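Local coordinates for protein NADH dehydrogenase, putative (Plasmodium falciparum, PDB 5JWC) that probably oxidises NADH and passes the electrons through bound FAD to ubiquinone, as a single-polypeptide type II NADH dehydrogenase, at residues K150-V155 / G291-A296. Residues are numbered along the deposited sequence; the frame is centred on the assembly and turned at random.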
loop_
_atom_site.group_PDB
_atom_site.type_symbol
_atom_site.label_atom_id
_atom_site.label_comp_id
_atom_site.label_asym_id
_atom_site.label_seq_id
_atom_site.Cartn_x
_atom_site.Cartn_y
_atom_site.Cartn_z
ATOM N N LYS A 150 -23.953 -2.568 4.706
ATOM C CA LYS A 150 -23.569 -1.490 5.600
ATOM C C LYS A 150 -22.375 -1.838 6.478
ATOM O O LYS A 150 -21.476 -1.016 6.651
ATOM C CB LYS A 150 -24.758 -1.096 6.487
ATOM C CG LYS A 150 -24.620 0.271 7.146
ATOM C CD LYS A 150 -25.879 0.645 7.937
ATOM C CE LYS A 150 -25.871 2.107 8.384
ATOM N NZ LYS A 150 -24.560 2.545 8.957
ATOM N N TYR A 151 -22.356 -3.048 7.037
ATOM C CA TYR A 151 -21.422 -3.343 8.119
ATOM C C TYR A 151 -20.352 -4.393 7.817
ATOM O O TYR A 151 -19.327 -4.425 8.492
ATOM C CB TYR A 151 -22.197 -3.783 9.368
ATOM C CG TYR A 151 -23.120 -2.713 9.925
ATOM C CD1 TYR A 151 -22.612 -1.519 10.421
ATOM C CD2 TYR A 151 -24.492 -2.908 9.982
ATOM C CE1 TYR A 151 -23.458 -0.534 10.936
ATOM C CE2 TYR A 151 -25.340 -1.940 10.502
ATOM C CZ TYR A 151 -24.818 -0.761 10.977
ATOM O OH TYR A 151 -25.667 0.197 11.489
ATOM N N ALA A 152 -20.583 -5.248 6.825
ATOM C CA ALA A 152 -19.654 -6.350 6.552
ATOM C C ALA A 152 -18.554 -5.941 5.574
ATOM O O ALA A 152 -18.766 -5.064 4.737
ATOM C CB ALA A 152 -20.404 -7.547 6.010
ATOM N N TYR A 153 -17.396 -6.594 5.678
ATOM C CA TYR A 153 -16.307 -6.424 4.713
ATOM C C TYR A 153 -16.336 -7.558 3.680
ATOM O O TYR A 153 -16.312 -8.736 4.051
ATOM C CB TYR A 153 -14.951 -6.413 5.430
ATOM C CG TYR A 153 -14.728 -5.167 6.256
ATOM C CD1 TYR A 153 -13.865 -4.164 5.819
ATOM C CD2 TYR A 153 -15.387 -4.985 7.462
ATOM C CE1 TYR A 153 -13.670 -3.023 6.559
ATOM C CE2 TYR A 153 -15.193 -3.844 8.213
ATOM C CZ TYR A 153 -14.332 -2.869 7.758
ATOM O OH TYR A 153 -14.142 -1.729 8.495
ATOM N N PHE A 154 -16.371 -7.206 2.397
ATOM C CA PHE A 154 -16.321 -8.208 1.340
ATOM C C PHE A 154 -14.874 -8.607 1.050
ATOM O O PHE A 154 -13.945 -7.933 1.498
ATOM C CB PHE A 154 -16.984 -7.685 0.066
ATOM C CG PHE A 154 -18.431 -7.322 0.242
ATOM C CD1 PHE A 154 -19.206 -7.958 1.195
ATOM C CD2 PHE A 154 -19.018 -6.349 -0.554
ATOM C CE1 PHE A 154 -20.548 -7.629 1.365
ATOM C CE2 PHE A 154 -20.359 -6.014 -0.391
ATOM C CZ PHE A 154 -21.123 -6.658 0.576
ATOM N N VAL A 155 -14.691 -9.700 0.303
ATOM C CA VAL A 155 -13.364 -10.168 -0.070
ATOM C C VAL A 155 -13.303 -10.452 -1.549
ATOM O O VAL A 155 -13.173 -11.610 -1.945
ATOM C CB VAL A 155 -12.955 -11.475 0.659
ATOM C CG1 VAL A 155 -11.430 -11.637 0.651
ATOM C CG2 VAL A 155 -13.450 -11.482 2.047
ATOM N N GLY A 291 -16.367 -7.672 16.222
ATOM C CA GLY A 291 -15.625 -6.471 15.888
ATOM C C GLY A 291 -15.344 -6.328 14.400
ATOM O O GLY A 291 -15.273 -5.223 13.868
ATOM N N LEU A 292 -15.182 -7.458 13.726
ATOM C CA LEU A 292 -14.912 -7.472 12.295
ATOM C C LEU A 292 -15.706 -8.599 11.658
ATOM O O LEU A 292 -15.541 -9.761 12.042
ATOM C CB LEU A 292 -13.403 -7.648 12.045
ATOM C CG LEU A 292 -12.853 -7.977 10.648
ATOM C CD1 LEU A 292 -13.273 -6.946 9.615
ATOM C CD2 LEU A 292 -11.316 -8.085 10.696
ATOM N N LEU A 293 -16.563 -8.255 10.701
ATOM C CA LEU A 293 -17.398 -9.237 10.012
ATOM C C LEU A 293 -16.983 -9.324 8.549
ATOM O O LEU A 293 -17.041 -8.335 7.820
ATOM C CB LEU A 293 -18.881 -8.873 10.108
ATOM C CG LEU A 293 -19.885 -9.809 9.426
ATOM C CD1 LEU A 293 -19.846 -11.198 10.048
ATOM C CD2 LEU A 293 -21.288 -9.213 9.538
ATOM N N ILE A 294 -16.563 -10.512 8.126
ATOM C CA ILE A 294 -16.074 -10.709 6.771
ATOM C C ILE A 294 -17.060 -11.561 5.981
ATOM O O ILE A 294 -17.389 -12.677 6.382
ATOM C CB ILE A 294 -14.678 -11.354 6.785
ATOM C CG1 ILE A 294 -13.677 -10.375 7.388
ATOM C CG2 ILE A 294 -14.228 -11.762 5.370
ATOM C CD1 ILE A 294 -12.425 -11.027 7.949
ATOM N N TRP A 295 -17.539 -11.021 4.863
ATOM C CA TRP A 295 -18.515 -11.712 4.032
ATOM C C TRP A 295 -17.813 -12.361 2.835
ATOM O O TRP A 295 -17.490 -11.693 1.852
ATOM C CB TRP A 295 -19.597 -10.734 3.559
ATOM C CG TRP A 295 -20.894 -11.373 3.173
ATOM C CD1 TRP A 295 -21.315 -11.715 1.904
ATOM C CD2 TRP A 295 -21.960 -11.728 4.056
ATOM N NE1 TRP A 295 -22.575 -12.269 1.961
ATOM C CE2 TRP A 295 -22.993 -12.277 3.266
ATOM C CE3 TRP A 295 -22.147 -11.629 5.437
ATOM C CZ2 TRP A 295 -24.186 -12.727 3.822
ATOM C CZ3 TRP A 295 -23.340 -12.071 5.979
ATOM C CH2 TRP A 295 -24.336 -12.613 5.176
ATOM N N ALA A 296 -17.575 -13.666 2.916
ATOM C CA ALA A 296 -16.639 -14.293 1.992
ATOM C C ALA A 296 -17.336 -14.941 0.812
ATOM O O ALA A 296 -16.676 -15.457 -0.085
ATOM C CB ALA A 296 -15.777 -15.329 2.730
HETATM O O HOH W 1 -17.141 -5.586 10.303
HETATM O O HOH W 2 -16.854 -11.337 -0.688
HETATM O O HOH W 3 -15.121 -13.677 -2.145
#
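Y153 pairs with I294 as parallel strand neighbours, forming the short outermost strand of a five-stranded parallel sheet in a Rossmann-like domain. A GxGxxG-type turn follows strand 190-194 of this sheet, consistent with the NADH-binding domain of this oxidoreductase family. Two backbone bonds hold the edge. Y153 N donates to L293 O at 2.8 Å. W295 N donates to Y153 O at 2.7 Å. Y153 is thus gripped at both its N and its O. With CG anti to the carbonyl carbon (chi1 -70°), the side chain of Y153 lies across that of L292 at about a right angle. L292 CD1 lies 3.6 Å from Y153 CD2, while L293 O meets the ring edge in plane. I164 and K167 of helix 158-174 also touch the Y153 side chain. On the other sheet face, W295 and F154 run side by side and point the same way. W295 CB lies at the F154 ring edge, 3.7 Å from F154 CD1. The F154 ring and the five-membered ring of W295 meet obliquely, with planes at 63°. A152 CB packs against W295 CB and L293 CD2. Beyond F154 the strands part, and a water takes the V155 N-H and donates to W295 O. V155 lines the FAD pocket, and its CG2 presses on I294 CG2 at a tight 3.4 Å.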